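Long-range contacts in cytochrome c, putative (PDB 1SP3), which carries eight covalently bound c-type hemes and probably acts as a respiratory oxidoreductase, with tetrathionate as a likely substrate: residues V52-K57 against A297-D302; P134-C139 against A162-A167; F240-P245 against N399-P404. All blocks are in the same frame, centred on the assembly; numbering follows the deposited sequence.

How the contacts relate
All three contacts bring a segment holding a heme-bound residue together with a distant part of the chain: Lys56 in contact 1, Cys139 in contact 2 and His400 in contact 3. Contact 2 is nested within the loop closed by contact 1, whereas contacts 1 and 3 cross in sequence, their segments alternating. Contact 1 lies about 31 Å and 29 Å, centre to centre, from contacts 2 and 3, across the chain's middle. Those two have centres about 13 Å apart and touch, Ala167 O being 3.1 Å from Lys242 NZ. Contacts 1 and 3 both involve loops bordering strands of the mixed sheet, 295-297, 246-251 and 387-397.

Contact 1: V52-K57 against A297-D302; sequences VVRGKK and AYMAGD. With HEC (heme c), chain D.
Met299 and Val52 supply the apolar part of this contact, meeting tip to tip with Met299 CE 3.9 Å from Val52 CB. The methionine chain is bent at chi2 (-78°) and again at chi3 (-65°), the second turn setting CE near Val52 and the carbonyl oxygen of Val53. Its sulphur lies 3.8 Å from Arg54 CD, at the edge of the guanidinium, while Ala297 CB comes within 3.4 Å of Arg54 NE.

Polar contact is indirect. One water accepts from Arg54 NE (2.8 Å) in the plane of the guanidinium and donates to Tyr298 O (2.6 Å), bridging two segments that share no direct hydrogen bond. The 297-302 side is shaped by a type II turn from Met299 to Asp302, reinforced by Met299 N to Asp302 OD2 (2.9 Å), a nearly straight bond entering from above the carboxylate.

Metal ligation follows just beyond. Lys56, extended along its whole chain, places NZ 2.2 Å from the heme iron, an unusual lysine ligand for a c-type heme.

Strand 44-47, paired with strand 50-53, sends Leu47 against Val52, Ala297 and Met299, while Thr313 of strand 310-315 borders Arg54.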
loop_
_atom_site.group_PDB
_atom_site.type_symbol
_atom_site.label_atom_id
_atom_site.label_comp_id
_atom_site.label_asym_id
_atom_site.label_seq_id
_atom_site.Cartn_x
_atom_site.Cartn_y
_atom_site.Cartn_z
ATOM N N VAL A 52 -17.075 2.188 7.344
ATOM C CA VAL A 52 -17.193 1.617 6.015
ATOM C C VAL A 52 -16.453 0.327 5.956
ATOM O O VAL A 52 -15.670 -0.007 6.816
ATOM C CB VAL A 52 -16.611 2.537 4.868
ATOM C CG1 VAL A 52 -17.514 3.757 4.643
ATOM C CG2 VAL A 52 -15.120 2.923 5.147
ATOM N N VAL A 53 -16.760 -0.411 4.914
ATOM C CA VAL A 53 -15.977 -1.548 4.510
ATOM C C VAL A 53 -15.026 -1.091 3.407
ATOM O O VAL A 53 -15.431 -0.764 2.317
ATOM C CB VAL A 53 -16.854 -2.784 4.192
ATOM C CG1 VAL A 53 -15.963 -3.938 3.604
ATOM C CG2 VAL A 53 -17.511 -3.267 5.514
ATOM N N ARG A 54 -13.756 -0.955 3.762
ATOM C CA ARG A 54 -12.758 -0.547 2.831
ATOM C C ARG A 54 -11.896 -1.817 2.578
ATOM O O ARG A 54 -12.442 -2.845 2.234
ATOM C CB ARG A 54 -11.973 0.666 3.418
ATOM C CG ARG A 54 -11.316 1.532 2.377
ATOM C CD ARG A 54 -11.060 3.076 2.684
ATOM N NE ARG A 54 -10.105 3.548 1.669
ATOM C CZ ARG A 54 -8.774 3.388 1.794
ATOM N NH1 ARG A 54 -8.263 2.845 2.930
ATOM N NH2 ARG A 54 -7.948 3.785 0.821
ATOM N N GLY A 55 -10.574 -1.762 2.760
ATOM C CA GLY A 55 -9.695 -2.809 2.263
ATOM C C GLY A 55 -9.522 -2.566 0.778
ATOM O O GLY A 55 -10.225 -1.726 0.184
ATOM N N LYS A 56 -8.599 -3.297 0.160
ATOM C CA LYS A 56 -8.268 -3.107 -1.237
ATOM C C LYS A 56 -9.497 -3.313 -2.179
ATOM O O LYS A 56 -9.582 -2.644 -3.216
ATOM C CB LYS A 56 -7.147 -4.087 -1.675
ATOM C CG LYS A 56 -6.793 -3.958 -3.121
ATOM C CD LYS A 56 -5.442 -4.533 -3.383
ATOM C CE LYS A 56 -5.217 -4.371 -4.863
ATOM N NZ LYS A 56 -3.892 -4.847 -5.154
ATOM N N LYS A 57 -10.357 -4.272 -1.831
ATOM C CA LYS A 57 -11.523 -4.646 -2.634
ATOM C C LYS A 57 -12.408 -3.428 -2.941
ATOM O O LYS A 57 -12.954 -3.295 -4.011
ATOM C CB LYS A 57 -12.400 -5.625 -1.821
ATOM C CG LYS A 57 -13.407 -6.436 -2.684
ATOM C CD LYS A 57 -14.292 -7.343 -1.816
ATOM C CE LYS A 57 -15.081 -8.342 -2.737
ATOM N NZ LYS A 57 -15.760 -9.299 -1.803
ATOM N N ALA A 297 -11.235 8.819 3.994
ATOM C CA ALA A 297 -11.115 8.203 2.684
ATOM C C ALA A 297 -12.246 8.580 1.718
ATOM O O ALA A 297 -13.385 8.652 2.097
ATOM C CB ALA A 297 -10.989 6.658 2.795
ATOM N N TYR A 298 -11.891 8.752 0.445
ATOM C CA TYR A 298 -12.843 8.874 -0.628
ATOM C C TYR A 298 -13.405 7.485 -0.938
ATOM O O TYR A 298 -12.642 6.527 -1.123
ATOM C CB TYR A 298 -12.171 9.483 -1.882
ATOM C CG TYR A 298 -13.207 9.580 -3.025
ATOM C CD1 TYR A 298 -14.048 10.709 -3.138
ATOM C CD2 TYR A 298 -13.408 8.520 -3.905
ATOM C CE1 TYR A 298 -15.043 10.794 -4.144
ATOM C CE2 TYR A 298 -14.408 8.605 -4.962
ATOM C CZ TYR A 298 -15.224 9.757 -5.042
ATOM O OH TYR A 298 -16.210 9.876 -6.030
ATOM N N MET A 299 -14.720 7.339 -0.957
ATOM C CA MET A 299 -15.272 6.037 -1.276
ATOM C C MET A 299 -16.129 6.108 -2.540
ATOM O O MET A 299 -16.549 7.214 -2.949
ATOM C CB MET A 299 -16.150 5.505 -0.164
ATOM C CG MET A 299 -15.492 5.542 1.186
ATOM S SD MET A 299 -14.400 4.151 1.195
ATOM C CE MET A 299 -15.466 2.787 1.100
ATOM N N ALA A 300 -16.331 4.938 -3.169
ATOM C CA ALA A 300 -16.999 4.913 -4.452
ATOM C C ALA A 300 -18.355 5.533 -4.324
ATOM O O ALA A 300 -19.043 5.301 -3.393
ATOM C CB ALA A 300 -17.106 3.494 -4.980
ATOM N N GLY A 301 -18.691 6.394 -5.270
ATOM C CA GLY A 301 -19.932 7.128 -5.209
ATOM C C GLY A 301 -19.930 8.455 -4.486
ATOM O O GLY A 301 -20.925 9.128 -4.598
ATOM N N ASP A 302 -18.882 8.829 -3.727
ATOM C CA ASP A 302 -18.860 10.078 -2.968
ATOM C C ASP A 302 -18.874 11.225 -3.981
ATOM O O ASP A 302 -18.218 11.132 -4.992
ATOM C CB ASP A 302 -17.530 10.216 -2.223
ATOM C CG ASP A 302 -17.455 9.380 -0.961
ATOM O OD1 ASP A 302 -18.361 8.571 -0.690
ATOM O OD2 ASP A 302 -16.525 9.522 -0.147
HETATM FE FE HEC D . -2.699 -3.088 -5.504
HETATM C CHA HEC D . -3.316 -1.936 -2.242
HETATM C CHB HEC D . -5.356 -1.203 -6.650
HETATM C CHC HEC D . -2.309 -4.379 -8.647
HETATM C CHD HEC D . 0.028 -4.820 -4.470
HETATM N NA HEC D . -4.099 -1.748 -4.624
HETATM C C1A HEC D . -4.171 -1.430 -3.258
HETATM C C2A HEC D . -5.277 -0.489 -3.092
HETATM C C3A HEC D . -5.861 -0.281 -4.308
HETATM C C4A HEC D . -5.113 -1.081 -5.290
HETATM C CMA HEC D . -7.104 0.673 -4.578
HETATM C CAA HEC D . -5.692 0.182 -1.726
HETATM C CBA HEC D . -5.213 1.657 -1.669
HETATM C CGA HEC D . -3.704 1.765 -2.021
HETATM O O1A HEC D . -3.396 2.192 -3.174
HETATM O O2A HEC D . -2.730 1.405 -1.227
HETATM N NB HEC D . -3.624 -2.864 -7.317
HETATM C C1B HEC D . -4.760 -2.051 -7.534
HETATM C C2B HEC D . -5.211 -2.222 -8.897
HETATM C C3B HEC D . -4.331 -3.086 -9.463
HETATM C C4B HEC D . -3.348 -3.500 -8.457
HETATM C CMB HEC D . -6.436 -1.461 -9.506
HETATM C CAB HEC D . -4.325 -3.652 -10.907
HETATM C CBB HEC D . -4.707 -2.887 -11.989
HETATM N NC HEC D . -1.299 -4.398 -6.454
HETATM C C1C HEC D . -1.347 -4.787 -7.759
HETATM C C2C HEC D . -0.234 -5.658 -8.012
HETATM C C3C HEC D . 0.465 -5.773 -6.829
HETATM C C4C HEC D . -0.236 -4.978 -5.826
HETATM C CMC HEC D . 0.009 -6.299 -9.413
HETATM C CAC HEC D . 1.776 -6.608 -6.550
HETATM C CBC HEC D . 2.978 -6.473 -7.217
HETATM N ND HEC D . -1.749 -3.322 -3.625
HETATM C C1D HEC D . -0.703 -4.205 -3.477
HETATM C C2D HEC D . -0.469 -4.302 -2.016
HETATM C C3D HEC D . -1.499 -3.417 -1.303
HETATM C C4D HEC D . -2.263 -2.843 -2.391
HETATM C CMD HEC D . 0.608 -5.145 -1.334
HETATM C CAD HEC D . -1.641 -3.133 0.245
HETATM C CBD HEC D . -0.754 -1.921 0.553
HETATM C CGD HEC D . -0.588 -1.625 2.061
HETATM O O1D HEC D . 0.502 -1.087 2.366
HETATM O O2D HEC D . -1.453 -1.846 3.006
HETATM O O HOH W 1 -11.188 4.349 -0.789
#

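Contact 2: P134-C139 against A162-A167; sequences PVRDNC and AYPDKA. With HEC (heme c), chain F.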
loop_
_atom_site.group_PDB
_atom_site.type_symbol
_atom_site.label_atom_id
_atom_site.label_comp_id
_atom_site.label_asym_id
_atom_site.label_seq_id
_atom_site.Cartn_x
_atom_site.Cartn_y
_atom_site.Cartn_z
ATOM N N PRO A 134 8.104 -18.125 5.790
ATOM C CA PRO A 134 8.282 -16.946 4.904
ATOM C C PRO A 134 9.548 -16.161 5.309
ATOM O O PRO A 134 9.838 -16.012 6.549
ATOM C CB PRO A 134 7.063 -16.036 5.230
ATOM C CG PRO A 134 5.896 -17.144 5.790
ATOM C CD PRO A 134 6.830 -18.122 6.540
ATOM N N VAL A 135 10.232 -15.605 4.308
ATOM C CA VAL A 135 11.273 -14.572 4.523
ATOM C C VAL A 135 10.873 -13.280 3.857
ATOM O O VAL A 135 9.814 -13.226 3.177
ATOM C CB VAL A 135 12.611 -15.046 3.978
ATOM C CG1 VAL A 135 13.002 -16.295 4.720
ATOM C CG2 VAL A 135 12.603 -15.232 2.394
ATOM N N ARG A 136 11.663 -12.217 4.022
ATOM C CA ARG A 136 11.259 -10.938 3.397
ATOM C C ARG A 136 10.822 -11.071 1.942
ATOM O O ARG A 136 9.800 -10.461 1.486
ATOM C CB ARG A 136 12.341 -9.891 3.558
ATOM C CG ARG A 136 12.632 -9.523 5.037
ATOM C CD ARG A 136 13.804 -8.523 5.152
ATOM N NE ARG A 136 15.038 -9.022 4.514
ATOM C CZ ARG A 136 16.009 -9.736 5.128
ATOM N NH1 ARG A 136 15.880 -10.045 6.421
ATOM N NH2 ARG A 136 17.101 -10.173 4.430
ATOM N N ASP A 137 11.528 -11.911 1.200
ATOM C CA ASP A 137 11.231 -12.009 -0.243
ATOM C C ASP A 137 9.850 -12.619 -0.537
ATOM O O ASP A 137 9.281 -12.412 -1.612
ATOM C CB ASP A 137 12.358 -12.734 -0.996
ATOM C CG ASP A 137 12.600 -12.148 -2.403
ATOM O OD1 ASP A 137 12.492 -10.897 -2.600
ATOM O OD2 ASP A 137 12.865 -12.859 -3.415
ATOM N N ASN A 138 9.289 -13.399 0.392
ATOM C CA ASN A 138 7.960 -13.917 0.141
ATOM C C ASN A 138 6.935 -12.768 0.261
ATOM O O ASN A 138 6.107 -12.598 -0.620
ATOM C CB ASN A 138 7.614 -15.059 1.079
ATOM C CG ASN A 138 8.533 -16.249 0.921
ATOM O OD1 ASN A 138 9.461 -16.464 1.745
ATOM N ND2 ASN A 138 8.262 -17.073 -0.108
ATOM N N CYS A 139 6.986 -11.994 1.352
ATOM C CA CYS A 139 6.052 -10.883 1.538
ATOM C C CYS A 139 6.213 -9.958 0.367
ATOM O O CYS A 139 5.245 -9.513 -0.142
ATOM C CB CYS A 139 6.304 -10.119 2.861
ATOM S SG CYS A 139 6.370 -11.314 4.204
ATOM N N ALA A 162 14.705 -7.274 -0.005
ATOM C CA ALA A 162 14.982 -8.702 0.055
ATOM C C ALA A 162 16.238 -9.072 0.894
ATOM O O ALA A 162 16.231 -10.103 1.608
ATOM C CB ALA A 162 15.141 -9.290 -1.399
ATOM N N TYR A 163 17.329 -8.311 0.721
ATOM C CA TYR A 163 18.573 -8.504 1.503
ATOM C C TYR A 163 19.177 -7.122 1.616
ATOM O O TYR A 163 20.108 -6.833 0.891
ATOM C CB TYR A 163 19.588 -9.441 0.771
ATOM C CG TYR A 163 19.077 -10.850 0.639
ATOM C CD1 TYR A 163 18.283 -11.229 -0.467
ATOM C CD2 TYR A 163 19.338 -11.791 1.642
ATOM C CE1 TYR A 163 17.757 -12.527 -0.551
ATOM C CE2 TYR A 163 18.830 -13.078 1.563
ATOM C CZ TYR A 163 18.056 -13.427 0.479
ATOM O OH TYR A 163 17.585 -14.696 0.444
ATOM N N PRO A 164 18.627 -6.226 2.441
ATOM C CA PRO A 164 19.067 -4.828 2.359
ATOM C C PRO A 164 20.307 -4.634 3.235
ATOM O O PRO A 164 20.585 -5.523 4.055
ATOM C CB PRO A 164 17.897 -4.062 2.993
ATOM C CG PRO A 164 17.356 -5.002 3.973
ATOM C CD PRO A 164 17.548 -6.420 3.435
ATOM N N ASP A 165 20.968 -3.488 3.100
ATOM C CA ASP A 165 22.061 -3.134 3.940
ATOM C C ASP A 165 21.582 -2.234 5.074
ATOM O O ASP A 165 20.431 -1.770 5.056
ATOM C CB ASP A 165 23.139 -2.434 3.154
ATOM C CG ASP A 165 22.630 -1.271 2.369
ATOM O OD1 ASP A 165 23.386 -0.793 1.490
ATOM O OD2 ASP A 165 21.511 -0.735 2.530
ATOM N N LYS A 166 22.478 -1.988 6.025
ATOM C CA LYS A 166 22.215 -1.147 7.183
ATOM C C LYS A 166 21.769 0.231 6.760
ATOM O O LYS A 166 20.860 0.766 7.372
ATOM C CB LYS A 166 23.429 -1.012 8.090
ATOM C CG LYS A 166 23.111 -0.630 9.560
ATOM C CD LYS A 166 24.439 -0.516 10.398
ATOM C CE LYS A 166 24.169 -0.037 11.828
ATOM N NZ LYS A 166 25.157 1.040 12.337
ATOM N N ALA A 167 22.445 0.804 5.773
ATOM C CA ALA A 167 22.100 2.111 5.236
ATOM C C ALA A 167 20.613 2.222 4.766
ATOM O O ALA A 167 20.029 3.318 4.866
ATOM C CB ALA A 167 23.036 2.498 4.103
HETATM FE FE HEC F . 0.474 -8.410 2.747
HETATM C CHA HEC F . -1.821 -6.031 3.475
HETATM C CHB HEC F . 1.956 -7.826 5.768
HETATM C CHC HEC F . 2.405 -11.163 2.290
HETATM C CHD HEC F . -0.837 -8.665 -0.398
HETATM N NA HEC F . 0.142 -7.170 4.312
HETATM C C1A HEC F . -0.819 -6.230 4.390
HETATM C C2A HEC F . -0.768 -5.563 5.660
HETATM C C3A HEC F . 0.262 -6.079 6.326
HETATM C C4A HEC F . 0.862 -7.079 5.488
HETATM C CMA HEC F . 0.777 -5.593 7.712
HETATM C CAA HEC F . -1.737 -4.362 6.083
HETATM C CBA HEC F . -2.905 -4.795 6.970
HETATM C CGA HEC F . -4.137 -5.015 6.116
HETATM O O1A HEC F . -5.063 -5.765 6.557
HETATM O O2A HEC F . -4.243 -4.362 5.033
HETATM N NB HEC F . 1.925 -9.306 3.840
HETATM C C1B HEC F . 2.382 -8.921 5.048
HETATM C C2B HEC F . 3.496 -9.762 5.423
HETATM C C3B HEC F . 3.661 -10.663 4.459
HETATM C C4B HEC F . 2.638 -10.411 3.457
HETATM C CMB HEC F . 4.245 -9.479 6.752
HETATM C CAB HEC F . 4.589 -11.921 4.420
HETATM C CBB HEC F . 4.442 -12.785 5.498
HETATM N NC HEC F . 0.747 -9.665 1.270
HETATM C C1C HEC F . 1.605 -10.777 1.254
HETATM C C2C HEC F . 1.576 -11.334 -0.062
HETATM C C3C HEC F . 0.661 -10.665 -0.765
HETATM C C4C HEC F . 0.111 -9.591 0.021
HETATM C CMC HEC F . 2.448 -12.506 -0.586
HETATM C CAC HEC F . 0.323 -10.995 -2.216
HETATM C CBC HEC F . -0.199 -12.256 -2.529
HETATM N ND HEC F . -1.013 -7.444 1.668
HETATM C C1D HEC F . -1.433 -7.721 0.375
HETATM C C2D HEC F . -2.590 -6.951 0.030
HETATM C C3D HEC F . -2.924 -6.199 1.267
HETATM C C4D HEC F . -1.894 -6.556 2.228
HETATM C CMD HEC F . -3.435 -6.853 -1.272
HETATM C CAD HEC F . -4.109 -5.214 1.486
HETATM C CBD HEC F . -5.155 -6.132 2.085
HETATM C CGD HEC F . -6.449 -5.355 2.294
HETATM O O1D HEC F . -6.504 -4.624 3.313
HETATM O O2D HEC F . -7.429 -5.423 1.485
HETATM O O HOH W 2 14.560 -12.351 2.005
#
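Arg136 grips the carbonyl of Ala162, and the close-packed half of the contact is built round that bond. NH2 donates to Ala162 O over 3.0 Å, from above the carbonyl plane, and NE adds a weak bond to the same oxygen. The bend at chi3 (-56°) sets NE for this second approach, within 3.8 Å of Pro164 CD, which the arginine meets tip to tip. Outside the two segments, NH1 bonds to Phe179 O and NE reaches Met161 O weakly, giving the buried guanidinium several backbone oxygens.

The arginine belongs to the first turn of helix 136-143, which carries a CXXCH heme-binding motif: Cys139 SG is joined to CAB of the heme by a thioether, and His143 is an axial ligand. Val135 sits at the N-cap, and its N donates to Asn138 OD1 at 2.8 Å, on a lone pair, across the start of the helix.

A leucine in place of Arg136 would probably cost the Ala162 and Phe179 carbonyls their guanidinium donors and let the 162-167 loop shift against the helix.

The other side is looser. A water links Asp137 N to Ala162 O (2.8 Å to the latter), and the partly exposed Asp137 brings OD1 to 3.3 Å from Ala162 CB. The exposed Tyr163 ring has a long cation-pi relation to Arg136, at most weakly attractive, with CD2 3.9 Å from NH2.

Contact 3: F240-P245 against N399-P404; sequences FAKNEP and NHMVSP. With HEC (heme c), chain G.
Lys242 NZ donates to Ser403 OG at 2.8 Å and to Met401 O at 3.0 Å, the two hydrogen bonds that tie these loops together. The loop it holds supplies a ligand of a bis-histidine heme c: His400 NE2 binds the iron at 2.1 Å, and His185 takes the other axial position. Thus an ammonium on one chain segment secures the backbone immediately after a heme ligand on another.

The lysine chain is extended beyond CG and runs past Met401 in the opposite direction, its end lying among oxygens. Its approach to Met401 O is tilted 35° from the carbonyl plane. With Thr168 O and the Ala167 carbonyl of contact 2 as further acceptors, four oxygen partners for three N-H groups imply that some sharing or alternation is likely, and such surroundings would probably stabilise the charged form.

Next to the ligand, Asn399 CB lies over one face of the His400 ring, toward its rim, while Asn399 OD1 is 3.3 Å from CAD of the heme. Asp156 OD1 accepts from both Asn399 N and His400 N, so one carboxylate oxygen holds two successive backbone N-H groups at the ligand.

Farther out the contact becomes apolar. The thioether of Met401 lies against the backbone of 240-241: with SD anti to CA (chi2 180°), the sulphur comes 3.9 Å from Phe240 CA and 3.8 Å from Ala241 N. Phe240 turns its ring away, and its nearest side-chain atom to that sulphur is CB, at 4.3 Å.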
loop_
_atom_site.group_PDB
_atom_site.type_symbol
_atom_site.label_atom_id
_atom_site.label_comp_id
_atom_site.label_asym_id
_atom_site.label_seq_id
_atom_site.Cartn_x
_atom_site.Cartn_y
_atom_site.Cartn_z
ATOM N N PHE A 240 12.690 8.075 2.214
ATOM C CA PHE A 240 12.295 6.842 1.591
ATOM C C PHE A 240 12.691 6.819 0.084
ATOM O O PHE A 240 13.285 7.785 -0.453
ATOM C CB PHE A 240 10.814 6.642 1.857
ATOM C CG PHE A 240 9.936 7.622 1.150
ATOM C CD1 PHE A 240 9.471 7.348 -0.114
ATOM C CD2 PHE A 240 9.494 8.781 1.784
ATOM C CE1 PHE A 240 8.613 8.239 -0.757
ATOM C CE2 PHE A 240 8.668 9.695 1.147
ATOM C CZ PHE A 240 8.214 9.441 -0.092
ATOM N N ALA A 241 12.357 5.732 -0.615
ATOM C CA ALA A 241 12.841 5.522 -1.994
ATOM C C ALA A 241 14.365 5.800 -2.018
ATOM O O ALA A 241 14.880 6.536 -2.819
ATOM C CB ALA A 241 12.100 6.450 -2.999
ATOM N N LYS A 242 15.063 5.251 -1.059
ATOM C CA LYS A 242 16.485 5.478 -0.936
ATOM C C LYS A 242 17.267 4.929 -2.105
ATOM O O LYS A 242 18.288 5.497 -2.453
ATOM C CB LYS A 242 16.946 4.811 0.339
ATOM C CG LYS A 242 16.704 5.569 1.599
ATOM C CD LYS A 242 17.033 4.618 2.812
ATOM C CE LYS A 242 16.840 5.354 4.091
ATOM N NZ LYS A 242 17.227 4.562 5.300
ATOM N N ASN A 243 16.833 3.808 -2.699
ATOM C CA ASN A 243 17.690 3.056 -3.636
ATOM C C ASN A 243 17.223 3.099 -5.087
ATOM O O ASN A 243 17.996 2.788 -5.983
ATOM C CB ASN A 243 17.874 1.605 -3.189
ATOM C CG ASN A 243 18.548 1.523 -1.826
ATOM O OD1 ASN A 243 19.491 2.273 -1.541
ATOM N ND2 ASN A 243 18.015 0.695 -0.951
ATOM N N GLU A 244 15.972 3.506 -5.274
ATOM C CA GLU A 244 15.216 3.332 -6.516
ATOM C C GLU A 244 14.085 4.431 -6.547
ATOM O O GLU A 244 13.379 4.566 -5.568
ATOM C CB GLU A 244 14.558 1.975 -6.378
ATOM C CG GLU A 244 14.086 1.287 -7.640
ATOM C CD GLU A 244 14.313 -0.210 -7.517
ATOM O OE1 GLU A 244 13.751 -0.828 -6.537
ATOM O OE2 GLU A 244 15.094 -0.755 -8.364
ATOM N N PRO A 245 13.847 5.083 -7.703
ATOM C CA PRO A 245 12.792 6.108 -7.856
ATOM C C PRO A 245 11.414 5.544 -7.561
ATOM O O PRO A 245 11.222 4.399 -7.906
ATOM C CB PRO A 245 12.884 6.499 -9.362
ATOM C CG PRO A 245 14.296 6.113 -9.761
ATOM C CD PRO A 245 14.580 4.842 -8.973
ATOM N N ASN A 399 6.769 3.715 7.373
ATOM C CA ASN A 399 7.143 2.984 8.559
ATOM C C ASN A 399 8.431 2.196 8.492
ATOM O O ASN A 399 8.894 1.734 9.557
ATOM C CB ASN A 399 6.016 2.014 9.013
ATOM C CG ASN A 399 4.757 2.765 9.472
ATOM O OD1 ASN A 399 4.663 3.308 10.579
ATOM N ND2 ASN A 399 3.783 2.771 8.598
ATOM N N HIS A 400 8.963 1.987 7.298
ATOM C CA HIS A 400 10.155 1.152 7.063
ATOM C C HIS A 400 11.348 2.012 6.623
ATOM O O HIS A 400 11.166 3.206 6.474
ATOM C CB HIS A 400 9.846 -0.030 6.135
ATOM C CG HIS A 400 8.577 -0.718 6.524
ATOM N ND1 HIS A 400 7.334 -0.299 6.068
ATOM C CD2 HIS A 400 8.334 -1.695 7.433
ATOM C CE1 HIS A 400 6.388 -1.023 6.655
ATOM N NE2 HIS A 400 6.966 -1.883 7.475
ATOM N N MET A 401 12.543 1.400 6.424
ATOM C CA MET A 401 13.757 2.135 6.134
ATOM C C MET A 401 14.226 3.002 7.321
ATOM O O MET A 401 14.854 4.063 7.135
ATOM C CB MET A 401 13.647 3.005 4.857
ATOM C CG MET A 401 13.414 2.170 3.565
ATOM S SD MET A 401 13.260 3.124 1.972
ATOM C CE MET A 401 13.335 1.698 0.838
ATOM N N VAL A 402 14.019 2.533 8.523
ATOM C CA VAL A 402 14.584 3.289 9.620
ATOM C C VAL A 402 16.118 3.380 9.341
ATOM O O VAL A 402 16.749 2.383 8.994
ATOM C CB VAL A 402 14.260 2.649 10.981
ATOM C CG1 VAL A 402 15.129 3.311 12.118
ATOM C CG2 VAL A 402 12.690 2.762 11.292
ATOM N N SER A 403 16.675 4.597 9.377
ATOM C CA SER A 403 18.099 4.820 9.075
ATOM C C SER A 403 18.937 4.635 10.352
ATOM O O SER A 403 18.366 4.747 11.456
ATOM C CB SER A 403 18.258 6.272 8.633
ATOM O OG SER A 403 17.616 6.389 7.397
ATOM N N PRO A 404 20.275 4.441 10.236
ATOM C CA PRO A 404 21.124 4.451 11.456
ATOM C C PRO A 404 20.928 5.704 12.241
ATOM O O PRO A 404 20.511 6.701 11.648
ATOM C CB PRO A 404 22.573 4.392 10.928
ATOM C CG PRO A 404 22.477 3.750 9.594
ATOM C CD PRO A 404 21.063 4.188 8.995
HETATM FE FE HEC G . 5.919 -3.397 8.411
HETATM C CHA HEC G . 3.264 -1.253 8.724
HETATM C CHB HEC G . 4.615 -4.594 5.562
HETATM C CHC HEC G . 8.789 -5.342 7.955
HETATM C CHD HEC G . 7.165 -2.336 11.385
HETATM N NA HEC G . 4.256 -2.978 7.266
HETATM C C1A HEC G . 3.274 -2.092 7.620
HETATM C C2A HEC G . 2.252 -2.147 6.633
HETATM C C3A HEC G . 2.623 -3.059 5.742
HETATM C C4A HEC G . 3.919 -3.578 6.134
HETATM C CMA HEC G . 1.849 -3.466 4.475
HETATM C CAA HEC G . 0.994 -1.254 6.636
HETATM C CBA HEC G . 1.453 0.061 5.933
HETATM C CGA HEC G . 0.180 0.875 5.722
HETATM O O1A HEC G . -0.652 0.431 4.861
HETATM O O2A HEC G . -0.032 1.943 6.406
HETATM N NB HEC G . 6.569 -4.710 7.098
HETATM C C1B HEC G . 5.840 -5.078 5.965
HETATM C C2B HEC G . 6.634 -5.982 5.175
HETATM C C3B HEC G . 7.799 -6.165 5.828
HETATM C C4B HEC G . 7.772 -5.402 7.039
HETATM C CMB HEC G . 6.188 -6.614 3.819
HETATM C CAB HEC G . 9.018 -7.033 5.349
HETATM C CBB HEC G . 9.622 -6.705 4.148
HETATM N NC HEC G . 7.665 -3.776 9.453
HETATM C C1C HEC G . 8.655 -4.655 9.106
HETATM C C2C HEC G . 9.590 -4.694 10.159
HETATM C C3C HEC G . 9.137 -3.843 11.112
HETATM C C4C HEC G . 7.915 -3.279 10.673
HETATM C CMC HEC G . 10.859 -5.626 10.079
HETATM C CAC HEC G . 9.746 -3.541 12.538
HETATM C CBC HEC G . 11.108 -3.309 12.667
HETATM N ND HEC G . 5.331 -2.047 9.825
HETATM C C1D HEC G . 5.992 -1.714 11.000
HETATM C C2D HEC G . 5.304 -0.673 11.736
HETATM C C3D HEC G . 4.100 -0.403 10.963
HETATM C C4D HEC G . 4.208 -1.240 9.754
HETATM C CMD HEC G . 5.673 0.036 13.125
HETATM C CAD HEC G . 2.967 0.623 11.326
HETATM C CBD HEC G . 1.787 -0.295 11.694
HETATM C CGD HEC G . 1.758 -0.733 13.144
HETATM O O1D HEC G . 0.817 -1.445 13.508
HETATM O O2D HEC G . 2.615 -0.288 13.978
#